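Local coordinates for citrinin polyketide synthase (Monascus purpureus, PDB 5MPT), which builds the keto-aldehyde precursor of the mycotoxin citrinin as a multidomain non-reducing polyketide synthase, of which this piece is the C-methylating methyltransferase domain, at residues R209-G214 and E236-D241. Sequence-based numbering, arbitrary orientation.
With SAH (S-adenosyl-L-homocysteine), chain B.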
loop_
_atom_site.group_PDB
_atom_site.type_symbol
_atom_site.label_atom_id
_atom_site.label_comp_id
_atom_site.label_asym_id
_atom_site.label_seq_id
_atom_site.Cartn_x
_atom_site.Cartn_y
_atom_site.Cartn_z
ATOM N N ARG A 209 24.144 2.169 4.024
ATOM C CA ARG A 209 23.589 0.925 3.529
ATOM C C ARG A 209 22.085 0.951 3.716
ATOM O O ARG A 209 21.581 1.013 4.847
ATOM C CB ARG A 209 24.241 -0.266 4.233
ATOM C CG ARG A 209 25.757 -0.256 4.042
ATOM C CD ARG A 209 26.471 -1.493 4.606
ATOM N NE ARG A 209 27.793 -1.629 3.984
ATOM C CZ ARG A 209 28.954 -1.643 4.623
ATOM N NH1 ARG A 209 29.008 -1.567 5.951
ATOM N NH2 ARG A 209 30.075 -1.761 3.917
ATOM N N ILE A 210 21.383 0.920 2.593
ATOM C CA ILE A 210 19.930 1.024 2.530
ATOM C C ILE A 210 19.409 -0.230 1.854
ATOM O O ILE A 210 19.892 -0.606 0.777
ATOM C CB ILE A 210 19.477 2.266 1.742
ATOM C CG1 ILE A 210 20.122 3.515 2.319
ATOM C CG2 ILE A 210 17.935 2.331 1.718
ATOM C CD1 ILE A 210 19.780 4.823 1.536
ATOM N N LEU A 211 18.434 -0.878 2.478
ATOM C CA LEU A 211 17.809 -2.062 1.905
ATOM C C LEU A 211 16.313 -1.821 1.786
ATOM O O LEU A 211 15.652 -1.474 2.771
ATOM C CB LEU A 211 18.089 -3.300 2.752
ATOM C CG LEU A 211 17.628 -4.646 2.163
ATOM C CD1 LEU A 211 18.667 -5.729 2.498
ATOM C CD2 LEU A 211 16.268 -5.001 2.690
ATOM N N GLU A 212 15.782 -2.023 0.596
ATOM C CA GLU A 212 14.358 -1.866 0.354
ATOM C C GLU A 212 13.721 -3.246 0.267
ATOM O O GLU A 212 14.131 -4.080 -0.549
ATOM C CB GLU A 212 14.089 -1.052 -0.914
ATOM C CG GLU A 212 12.610 -0.854 -1.143
ATOM C CD GLU A 212 12.272 -0.076 -2.386
ATOM O OE1 GLU A 212 13.189 0.264 -3.160
ATOM O OE2 GLU A 212 11.062 0.150 -2.596
ATOM N N MET A 213 12.740 -3.481 1.126
ATOM C CA MET A 213 11.957 -4.699 1.065
ATOM C C MET A 213 10.676 -4.456 0.287
ATOM O O MET A 213 10.159 -3.345 0.233
ATOM C CB MET A 213 11.630 -5.193 2.465
ATOM C CG MET A 213 12.897 -5.498 3.243
ATOM S SD MET A 213 12.551 -6.213 4.840
ATOM C CE MET A 213 13.964 -7.286 5.046
ATOM N N GLY A 214 10.201 -5.528 -0.334
ATOM C CA GLY A 214 8.950 -5.442 -1.090
ATOM C C GLY A 214 8.983 -4.355 -2.138
ATOM O O GLY A 214 7.959 -3.705 -2.417
ATOM N N GLU A 236 25.194 2.086 -0.674
ATOM C CA GLU A 236 24.872 0.799 -1.270
ATOM C C GLU A 236 23.383 0.585 -1.050
ATOM O O GLU A 236 22.929 0.514 0.099
ATOM C CB GLU A 236 25.712 -0.325 -0.641
ATOM C CG GLU A 236 27.218 -0.198 -0.911
ATOM C CD GLU A 236 28.081 -1.074 0.009
ATOM O OE1 GLU A 236 27.514 -1.900 0.757
ATOM O OE2 GLU A 236 29.326 -0.928 -0.018
ATOM N N TYR A 237 22.618 0.549 -2.151
ATOM C CA TYR A 237 21.164 0.369 -2.129
ATOM C C TYR A 237 20.816 -1.028 -2.608
ATOM O O TYR A 237 21.052 -1.364 -3.771
ATOM C CB TYR A 237 20.501 1.402 -3.017
ATOM C CG TYR A 237 19.013 1.540 -2.829
ATOM C CD1 TYR A 237 18.128 0.602 -3.343
ATOM C CD2 TYR A 237 18.494 2.640 -2.167
ATOM C CE1 TYR A 237 16.758 0.763 -3.191
ATOM C CE2 TYR A 237 17.142 2.811 -2.014
ATOM C CZ TYR A 237 16.274 1.865 -2.526
ATOM O OH TYR A 237 14.920 2.054 -2.364
ATOM N N THR A 238 20.272 -1.843 -1.709
ATOM C CA THR A 238 19.899 -3.207 -2.020
ATOM C C THR A 238 18.390 -3.212 -2.224
ATOM O O THR A 238 17.614 -3.010 -1.280
ATOM C CB THR A 238 20.348 -4.168 -0.916
ATOM O OG1 THR A 238 21.762 -4.041 -0.711
ATOM C CG2 THR A 238 20.037 -5.611 -1.285
ATOM N N MET A 239 17.982 -3.409 -3.466
ATOM C CA MET A 239 16.580 -3.493 -3.813
ATOM C C MET A 239 16.170 -4.960 -3.770
ATOM O O MET A 239 16.790 -5.801 -4.434
ATOM C CB MET A 239 16.350 -2.905 -5.196
ATOM C CG MET A 239 14.909 -2.874 -5.588
ATOM S SD MET A 239 14.731 -2.580 -7.333
ATOM C CE MET A 239 12.944 -2.573 -7.429
ATOM N N THR A 240 15.141 -5.269 -2.988
ATOM C CA THR A 240 14.724 -6.655 -2.804
ATOM C C THR A 240 13.208 -6.801 -2.885
ATOM O O THR A 240 12.451 -5.832 -2.773
ATOM C CB THR A 240 15.217 -7.200 -1.460
ATOM O OG1 THR A 240 14.348 -6.784 -0.404
ATOM C CG2 THR A 240 16.642 -6.740 -1.151
ATOM N N ASP A 241 12.771 -8.047 -3.097
ATOM C CA ASP A 241 11.351 -8.390 -3.150
ATOM C C ASP A 241 11.249 -9.898 -3.072
ATOM O O ASP A 241 12.215 -10.609 -3.329
ATOM C CB ASP A 241 10.669 -7.898 -4.440
ATOM C CG ASP A 241 9.135 -7.846 -4.332
ATOM O OD1 ASP A 241 8.551 -6.792 -3.997
ATOM O OD2 ASP A 241 8.487 -8.865 -4.601
HETATM N N SAH B . 6.482 -1.398 -2.810
HETATM C CA SAH B . 5.545 -1.919 -3.849
HETATM C CB SAH B . 4.057 -1.644 -3.661
HETATM C CG SAH B . 3.381 -2.492 -2.599
HETATM S SD SAH B . 2.987 -4.095 -3.379
HETATM C C SAH B . 5.973 -1.304 -5.211
HETATM O O SAH B . 5.646 -2.082 -6.221
HETATM O OXT SAH B . 6.502 -0.227 -5.335
HETATM C "C5'" SAH B . 3.608 -5.288 -2.165
HETATM C "C4'" SAH B . 4.955 -5.808 -2.625
HETATM O "O4'" SAH B . 5.430 -6.639 -1.544
HETATM C "C3'" SAH B . 4.927 -6.688 -3.881
HETATM O "O3'" SAH B . 6.022 -6.284 -4.698
HETATM C "C2'" SAH B . 5.106 -8.111 -3.324
HETATM O "O2'" SAH B . 5.816 -8.966 -4.219
HETATM C "C1'" SAH B . 5.941 -7.834 -2.079
HETATM N N9 SAH B . 5.885 -8.848 -1.033
HETATM C C8 SAH B . 4.797 -9.554 -0.595
HETATM N N7 SAH B . 5.069 -10.439 0.334
HETATM C C5 SAH B . 6.440 -10.311 0.517
HETATM C C6 SAH B . 7.353 -10.971 1.362
HETATM N N6 SAH B . 7.019 -11.965 2.195
HETATM N N1 SAH B . 8.645 -10.597 1.296
HETATM C C2 SAH B . 8.999 -9.630 0.444
HETATM N N3 SAH B . 8.234 -8.931 -0.397
HETATM C C4 SAH B . 6.953 -9.328 -0.315
HETATM O O HOH W 1 22.393 -2.258 1.273
HETATM O O HOH W 2 11.955 -7.918 0.071
#
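Glu-236 O takes the N-H of Ile-210, and from there the backbone bonds run as a parallel ladder: Thr-238 N to Ile-210 O, Glu-212 N to Thr-238 O and Thr-240 N to Glu-212 O, the last of them clearly bent (136° at the hydrogen). Glu-212 O is gripped twice by one residue, since Thr-240 OG1 also donates to it at 2.7 Å; with chi1 at 81°, that hydroxyl sits between its own backbone N and carbonyl carbon, facing the neighbouring strand. A water carries the link onward, donating to Thr-240 OG1 and accepting from Gly-214 N.

Two polar side-chain pairs sit on opposite faces of the sheet. On the face that carries Ile-210, Tyr-237 OH donates to Glu-212 OE1 at 2.6 Å; the carboxylate oxygen lies in the ring plane, the two planes are perpendicular, the hydroxyl coming from above the carboxylate plane, and Thr-221 OG1 of helix 221-231 bonds the same oxygen. Near the N-terminal ends of the two strands, on the face of Leu-211, Arg-209 NE makes a long but straight salt bridge to Glu-236 OE1 (3.3 Å, 171°), in the guanidinium plane but from above the carboxylate plane of Glu-236, while Arg-209 NH1 bonds Leu-7 O.

Strands 208-213 and 235-241, joined by helix 221-231, form the first beta-alpha-beta unit of the Rossmann-like methyltransferase fold, and their C-terminal ends hold S-adenosylhomocysteine. Gly-214 O accepts from the ligand amine N at 2.8 Å. Asp-241 clasps the ribose with both oxygens, OD1 to O3' and OD2 to O2', each 2.7 Å; Ser-243 N also bonds OD2.

Apolar contacts line both faces. Ile-210 CG2 meets the Tyr-237 ring obliquely at CE2 (3.8 Å), and on the other face the Leu-211 CD1 methyl touches Thr-238 CG2 at 4.0 Å while Leu-211 CG rests against Thr-240 CG2.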